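Long-range contacts in actin-related protein 8 (Homo sapiens, PDB 4FO0), which binds ATP with low basal ATPase activity and serves as a proposed core subunit of the INO80 chromatin-remodelling complex, needed to bring INO80 to damaged DNA: residues 115-120 / 335-340; 295-300 / 344-349. One frame throughout, in Å; residues are numbered along the deposited sequence.

Interaction 1 of 2, residues 115-120 / 335-340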
loop_
_atom_site.group_PDB
_atom_site.type_symbol
_atom_site.label_atom_id
_atom_site.label_comp_id
_atom_site.label_asym_id
_atom_site.label_seq_id
_atom_site.Cartn_x
_atom_site.Cartn_y
_atom_site.Cartn_z
ATOM N N ALA A 115 -32.441 2.104 -4.349
ATOM C CA ALA A 115 -33.159 2.310 -5.585
ATOM C C ALA A 115 -32.346 1.606 -6.664
ATOM O O ALA A 115 -31.136 1.426 -6.500
ATOM C CB ALA A 115 -33.251 3.789 -5.880
ATOM N N ILE A 116 -32.984 1.180 -7.757
ATOM C CA ILE A 116 -32.182 0.675 -8.870
ATOM C C ILE A 116 -31.932 1.767 -9.916
ATOM O O ILE A 116 -32.840 2.506 -10.306
ATOM C CB ILE A 116 -32.682 -0.671 -9.511
ATOM C CG1 ILE A 116 -33.544 -0.400 -10.722
ATOM C CG2 ILE A 116 -33.391 -1.602 -8.495
ATOM C CD1 ILE A 116 -34.933 -0.043 -10.344
ATOM N N LEU A 117 -30.674 1.894 -10.321
ATOM C CA LEU A 117 -30.296 2.871 -11.327
ATOM C C LEU A 117 -30.439 2.237 -12.698
ATOM O O LEU A 117 -30.729 2.918 -13.674
ATOM C CB LEU A 117 -28.853 3.302 -11.125
ATOM C CG LEU A 117 -28.537 4.113 -9.874
ATOM C CD1 LEU A 117 -27.117 4.651 -9.966
ATOM C CD2 LEU A 117 -29.537 5.240 -9.734
ATOM N N ASP A 118 -30.243 0.920 -12.746
ATOM C CA ASP A 118 -30.224 0.154 -13.988
ATOM C C ASP A 118 -30.574 -1.298 -13.723
ATOM O O ASP A 118 -30.219 -1.848 -12.693
ATOM C CB ASP A 118 -28.845 0.205 -14.646
ATOM C CG ASP A 118 -28.723 1.316 -15.674
ATOM O OD1 ASP A 118 -29.254 1.139 -16.797
ATOM O OD2 ASP A 118 -28.088 2.351 -15.362
ATOM N N HIS A 119 -31.274 -1.921 -14.656
ATOM C CA HIS A 119 -31.684 -3.290 -14.481
ATOM C C HIS A 119 -30.494 -4.169 -14.295
ATOM O O HIS A 119 -30.486 -5.072 -13.441
ATOM C CB HIS A 119 -32.487 -3.757 -15.679
ATOM C CG HIS A 119 -32.936 -5.185 -15.585
ATOM N ND1 HIS A 119 -32.392 -6.155 -16.320
ATOM C CD2 HIS A 119 -33.905 -5.786 -14.798
ATOM C CE1 HIS A 119 -32.979 -7.320 -16.025
ATOM N NE2 HIS A 119 -33.906 -7.091 -15.096
ATOM N N CYS A 120 -29.468 -3.924 -15.092
ATOM C CA CYS A 120 -28.221 -4.645 -14.954
ATOM C C CYS A 120 -27.114 -3.701 -14.532
ATOM O O CYS A 120 -27.119 -2.532 -14.884
ATOM C CB CYS A 120 -27.866 -5.342 -16.262
ATOM S SG CYS A 120 -28.774 -6.878 -16.510
ATOM N N GLN A 335 -23.159 3.801 -4.754
ATOM C CA GLN A 335 -23.636 2.793 -5.700
ATOM C C GLN A 335 -23.065 1.404 -5.441
ATOM O O GLN A 335 -21.981 1.256 -4.884
ATOM C CB GLN A 335 -23.266 3.200 -7.122
ATOM C CG GLN A 335 -23.901 4.490 -7.589
ATOM C CD GLN A 335 -23.680 4.730 -9.070
ATOM O OE1 GLN A 335 -23.161 3.868 -9.783
ATOM N NE2 GLN A 335 -24.074 5.904 -9.543
ATOM N N ILE A 336 -23.794 0.380 -5.855
ATOM C CA ILE A 336 -23.181 -0.926 -6.019
ATOM C C ILE A 336 -23.488 -1.420 -7.427
ATOM O O ILE A 336 -24.632 -1.448 -7.838
ATOM C CB ILE A 336 -23.674 -1.955 -5.007
ATOM C CG1 ILE A 336 -23.575 -1.412 -3.575
ATOM C CG2 ILE A 336 -22.856 -3.231 -5.160
ATOM C CD1 ILE A 336 -23.919 -2.458 -2.491
ATOM N N ARG A 337 -22.449 -1.778 -8.167
ATOM C CA ARG A 337 -22.600 -2.324 -9.505
ATOM C C ARG A 337 -21.842 -3.642 -9.603
ATOM O O ARG A 337 -20.862 -3.763 -10.337
ATOM C CB ARG A 337 -22.078 -1.334 -10.544
ATOM C CG ARG A 337 -22.802 -0.004 -10.513
ATOM C CD ARG A 337 -22.362 0.893 -11.659
ATOM N NE ARG A 337 -23.329 1.956 -11.926
ATOM C CZ ARG A 337 -24.298 1.875 -12.838
ATOM N NH1 ARG A 337 -24.427 0.782 -13.574
ATOM N NH2 ARG A 337 -25.139 2.888 -13.019
ATOM N N HIS A 338 -22.304 -4.638 -8.862
ATOM C CA HIS A 338 -21.665 -5.939 -8.907
ATOM C C HIS A 338 -22.200 -6.800 -10.021
ATOM O O HIS A 338 -23.341 -6.646 -10.448
ATOM C CB HIS A 338 -21.834 -6.646 -7.576
ATOM C CG HIS A 338 -21.043 -6.015 -6.477
ATOM N ND1 HIS A 338 -21.144 -6.411 -5.160
ATOM C CD2 HIS A 338 -20.133 -5.012 -6.507
ATOM C CE1 HIS A 338 -20.330 -5.673 -4.424
ATOM N NE2 HIS A 338 -19.710 -4.814 -5.215
ATOM N N PRO A 339 -21.373 -7.724 -10.502
ATOM C CA PRO A 339 -21.921 -8.678 -11.469
ATOM C C PRO A 339 -23.072 -9.466 -10.820
ATOM O O PRO A 339 -23.083 -9.624 -9.598
ATOM C CB PRO A 339 -20.725 -9.593 -11.778
ATOM C CG PRO A 339 -19.506 -8.834 -11.293
ATOM C CD PRO A 339 -19.986 -8.033 -10.121
ATOM N N ASP A 340 -24.038 -9.927 -11.614
ATOM C CA ASP A 340 -25.123 -10.765 -11.088
ATOM C C ASP A 340 -26.092 -9.977 -10.197
ATOM O O ASP A 340 -26.878 -10.546 -9.439
ATOM C CB ASP A 340 -24.559 -11.967 -10.317
ATOM C CG ASP A 340 -24.254 -13.172 -11.218
ATOM O OD1 ASP A 340 -24.370 -13.057 -12.465
ATOM O OD2 ASP A 340 -23.887 -14.242 -10.664
#

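Interaction 2 of 2, residues 295-300 / 344-349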
loop_
_atom_site.group_PDB
_atom_site.type_symbol
_atom_site.label_atom_id
_atom_site.label_comp_id
_atom_site.label_asym_id
_atom_site.label_seq_id
_atom_site.Cartn_x
_atom_site.Cartn_y
_atom_site.Cartn_z
ATOM N N GLY A 295 -25.829 1.021 11.098
ATOM C CA GLY A 295 -26.873 0.470 10.242
ATOM C C GLY A 295 -26.606 0.479 8.739
ATOM O O GLY A 295 -27.500 0.746 7.936
ATOM N N PHE A 296 -25.369 0.187 8.366
ATOM C CA PHE A 296 -24.955 0.058 6.970
ATOM C C PHE A 296 -25.964 -0.735 6.143
ATOM O O PHE A 296 -26.194 -1.922 6.401
ATOM C CB PHE A 296 -23.602 -0.644 6.940
ATOM C CG PHE A 296 -22.977 -0.699 5.598
ATOM C CD1 PHE A 296 -22.734 0.472 4.882
ATOM C CD2 PHE A 296 -22.600 -1.923 5.050
ATOM C CE1 PHE A 296 -22.132 0.419 3.627
ATOM C CE2 PHE A 296 -22.000 -1.985 3.808
ATOM C CZ PHE A 296 -21.760 -0.810 3.093
ATOM N N PRO A 297 -26.549 -0.090 5.125
ATOM C CA PRO A 297 -27.746 -0.647 4.491
ATOM C C PRO A 297 -27.459 -1.870 3.620
ATOM O O PRO A 297 -28.375 -2.629 3.336
ATOM C CB PRO A 297 -28.275 0.518 3.645
ATOM C CG PRO A 297 -27.237 1.621 3.743
ATOM C CD PRO A 297 -26.020 1.054 4.373
ATOM N N TYR A 298 -26.214 -2.061 3.199
ATOM C CA TYR A 298 -25.865 -3.257 2.439
ATOM C C TYR A 298 -25.589 -4.418 3.407
ATOM O O TYR A 298 -24.453 -4.683 3.791
ATOM C CB TYR A 298 -24.669 -2.980 1.522
ATOM C CG TYR A 298 -24.182 -4.175 0.733
ATOM C CD1 TYR A 298 -25.049 -5.199 0.366
ATOM C CD2 TYR A 298 -22.844 -4.289 0.371
ATOM C CE1 TYR A 298 -24.593 -6.299 -0.347
ATOM C CE2 TYR A 298 -22.387 -5.380 -0.343
ATOM C CZ TYR A 298 -23.263 -6.379 -0.702
ATOM O OH TYR A 298 -22.804 -7.461 -1.418
ATOM N N ARG A 299 -26.589 -5.174 3.736
ATOM C CA ARG A 299 -26.476 -6.055 4.837
ATOM C C ARG A 299 -25.872 -7.375 4.511
ATOM O O ARG A 299 -25.531 -8.099 5.380
ATOM C CB ARG A 299 -27.829 -6.283 5.441
ATOM C CG ARG A 299 -28.328 -5.148 6.280
ATOM C CD ARG A 299 -29.694 -4.728 5.824
ATOM N NE ARG A 299 -30.012 -3.366 6.219
ATOM C CZ ARG A 299 -30.902 -2.600 5.599
ATOM N NH1 ARG A 299 -31.541 -3.054 4.538
ATOM N NH2 ARG A 299 -31.129 -1.366 6.018
ATOM N N GLU A 300 -25.727 -7.713 3.260
ATOM C CA GLU A 300 -25.158 -8.993 2.938
ATOM C C GLU A 300 -23.738 -8.923 2.489
ATOM O O GLU A 300 -23.254 -9.816 1.887
ATOM C CB GLU A 300 -25.977 -9.664 1.873
ATOM C CG GLU A 300 -26.680 -8.683 0.989
ATOM C CD GLU A 300 -28.091 -8.464 1.422
ATOM O OE1 GLU A 300 -28.514 -7.290 1.513
ATOM O OE2 GLU A 300 -28.738 -9.488 1.675
ATOM N N LEU A 344 -27.323 -0.533 -8.226
ATOM C CA LEU A 344 -28.014 -0.068 -7.021
ATOM C C LEU A 344 -27.492 1.257 -6.488
ATOM O O LEU A 344 -26.290 1.541 -6.528
ATOM C CB LEU A 344 -27.896 -1.110 -5.926
ATOM C CG LEU A 344 -28.598 -2.426 -6.221
ATOM C CD1 LEU A 344 -28.141 -3.471 -5.224
ATOM C CD2 LEU A 344 -30.101 -2.236 -6.128
ATOM N N LEU A 345 -28.411 2.066 -5.983
ATOM C CA LEU A 345 -28.052 3.319 -5.332
ATOM C C LEU A 345 -28.612 3.357 -3.916
ATOM O O LEU A 345 -29.812 3.190 -3.719
ATOM C CB LEU A 345 -28.595 4.502 -6.112
ATOM C CG LEU A 345 -28.307 5.825 -5.424
ATOM C CD1 LEU A 345 -26.838 6.151 -5.587
ATOM C CD2 LEU A 345 -29.180 6.910 -6.000
ATOM N N TYR A 346 -27.726 3.576 -2.945
ATOM C CA TYR A 346 -28.063 3.592 -1.524
ATOM C C TYR A 346 -27.951 4.987 -0.900
ATOM O O TYR A 346 -26.936 5.678 -1.062
ATOM C CB TYR A 346 -27.110 2.683 -0.758
ATOM C CG TYR A 346 -27.393 1.206 -0.869
ATOM C CD1 TYR A 346 -28.192 0.567 0.075
ATOM C CD2 TYR A 346 -26.826 0.440 -1.882
ATOM C CE1 TYR A 346 -28.443 -0.787 0.002
ATOM C CE2 TYR A 346 -27.080 -0.928 -1.971
ATOM C CZ TYR A 346 -27.891 -1.530 -1.027
ATOM O OH TYR A 346 -28.152 -2.880 -1.090
ATOM N N GLN A 347 -28.991 5.392 -0.178
ATOM C CA GLN A 347 -28.895 6.535 0.731
ATOM C C GLN A 347 -28.396 6.060 2.085
ATOM O O GLN A 347 -28.829 5.020 2.594
ATOM C CB GLN A 347 -30.261 7.187 0.959
ATOM C CG GLN A 347 -31.003 7.572 -0.290
ATOM C CD GLN A 347 -30.191 8.485 -1.174
ATOM O OE1 GLN A 347 -29.672 9.511 -0.728
ATOM N NE2 GLN A 347 -30.065 8.113 -2.441
ATOM N N PHE A 348 -27.485 6.803 2.690
ATOM C CA PHE A 348 -27.374 6.652 4.135
ATOM C C PHE A 348 -26.639 7.735 4.868
ATOM O O PHE A 348 -25.972 8.587 4.271
ATOM C CB PHE A 348 -26.910 5.263 4.552
ATOM C CG PHE A 348 -25.441 5.116 4.652
ATOM C CD1 PHE A 348 -24.889 4.329 5.665
ATOM C CD2 PHE A 348 -24.608 5.714 3.724
ATOM C CE1 PHE A 348 -23.527 4.161 5.763
ATOM C CE2 PHE A 348 -23.235 5.560 3.816
ATOM C CZ PHE A 348 -22.695 4.781 4.834
ATOM N N ARG A 349 -26.812 7.711 6.181
ATOM C CA ARG A 349 -26.355 8.805 7.021
ATOM C C ARG A 349 -25.116 8.407 7.815
ATOM O O ARG A 349 -25.100 7.365 8.461
ATOM C CB ARG A 349 -27.483 9.205 7.947
ATOM C CG ARG A 349 -27.481 10.645 8.319
ATOM C CD ARG A 349 -28.783 10.971 9.006
ATOM N NE ARG A 349 -29.705 11.616 8.084
ATOM C CZ ARG A 349 -30.971 11.882 8.376
ATOM N NH1 ARG A 349 -31.455 11.534 9.562
ATOM N NH2 ARG A 349 -31.750 12.482 7.486
#

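Interaction 1 of 2, residues 115-120 / 335-340
The guanidinium of Arg-337 meets the carboxylate of Asp-118 with its edge, so that OD2 lies near the guanidinium plane, 3.8 Å from NH2. That is a long salt bridge, and the two flat groups are turned 54° against each other, so the acid does not pair squarely with the two nitrogens. Another edge position goes to a residue of the same segment: Arg-337 NE donates to Gln-335 OE1 over 2.9 Å, with an N-H...O angle of 156° and the donor tilted somewhat out of the carbonyl plane. NH1 serves a third acceptor, the carbonyl of Ser-121. The bonds to Gln-335 and Ser-121 restrain the rotation of the guanidinium; the long pairing with Asp-118 adds little. Arg-337 has CG anti to the carbonyl carbon (chi1 -60°), and its chain runs extended from CG to NE. Leu-117 CD1 approaches the guanidinium obliquely, 4.0 Å from NH2. Away from the contact, the ring of His-338 has Ile-336 CG2 over the centre of one face.

Leu-117 supplies the apolar share. It crosses Gln-335 at about a right angle, and its CD1 lies against the amide, 3.3 Å from NE2 and 3.6 Å from CD. The methyl thus covers the group that holds Arg-337 NE. The contact is small, 157 Å² in all, and sits at the surface, where solvent would be expected to weaken the charge pairing.

Strand 343-350 runs between the two segments and bonds to both, so the side chains reach across it near Ala-343. Leu-117 and Asp-118 both face that alanine, a classic beta bulge in an outer strand of a three-stranded antiparallel sheet.

Interaction 2 of 2, residues 295-300 / 344-349
Pro-297 fits between the rings of Tyr-346 and Phe-348, two alternate residues of strand 343-350, and this is the tight part of the contact. Its CB lies 3.6 Å from Tyr-346 CD1, CD is 3.7 Å from Phe-348 CD1, and CG reaches Phe-348 CB, also at 3.7 Å. Both rings receive the proline obliquely. Phe-348 holds CG between its backbone N and carbonyl carbon (chi1 90°), which puts CG near the proline ring. Phe-296 completes the apolar cluster: its edge is turned toward the face of Phe-348 in an offset edge-to-face pair, with CD1 nearest to Phe-348 CE1, planes at 68° and ring centroids 6.0 Å apart. Leu-315 and Phe-319 of helix 306-319 pack on these two phenylalanines.

Toward Tyr-298 the packing loosens. Its CD1 comes only to 4.1 Å from Tyr-346 OH, the two side chains crossing at a slant. The Tyr-298 hydroxyl looks elsewhere, hydrogen-bonded to Asp-308 and to a glycerol probably left from the crystallisation liquor, which also bonds to the carbonyl of Glu-300. Tyr-298 is partly exposed and Glu-300 exposed, so this is the more open side. On the strand, Gln-347 turns away from the loop, and its NE2 bonds to Glu-333.

The loop follows directly on helix 280-293. Gly-295, with positive phi, is the C-prime residue of a Schellman motif, and Tyr-298 centres an inverse gamma turn. Between these turns, Phe-296 and Pro-297 lie against the three-stranded antiparallel sheet: a Schellman-capped helix leading into a loop that covers one sheet face, within the actin-family region.

How the interactions relate
Strand 343-350 ties the two contacts together: it supplies half of interaction 2 and is the middle strand between the two segments of interaction 1. Backbone bonds join them, with Ile-336 N to Leu-344 O and Ala-115 O to Leu-345 N both at 2.8 Å, and Ile-336 also packs on the ring of Tyr-346. The centres of interactions 1 and 2 lie about 13 Å apart. Interaction 2 is buried and almost wholly apolar, rings and a proline packed between the sheet and helix 306-319. Interaction 1 is exposed, smaller and mixed, an arginine with its acceptors beside a leucine methyl on an amide. Neither lies at the ATP site.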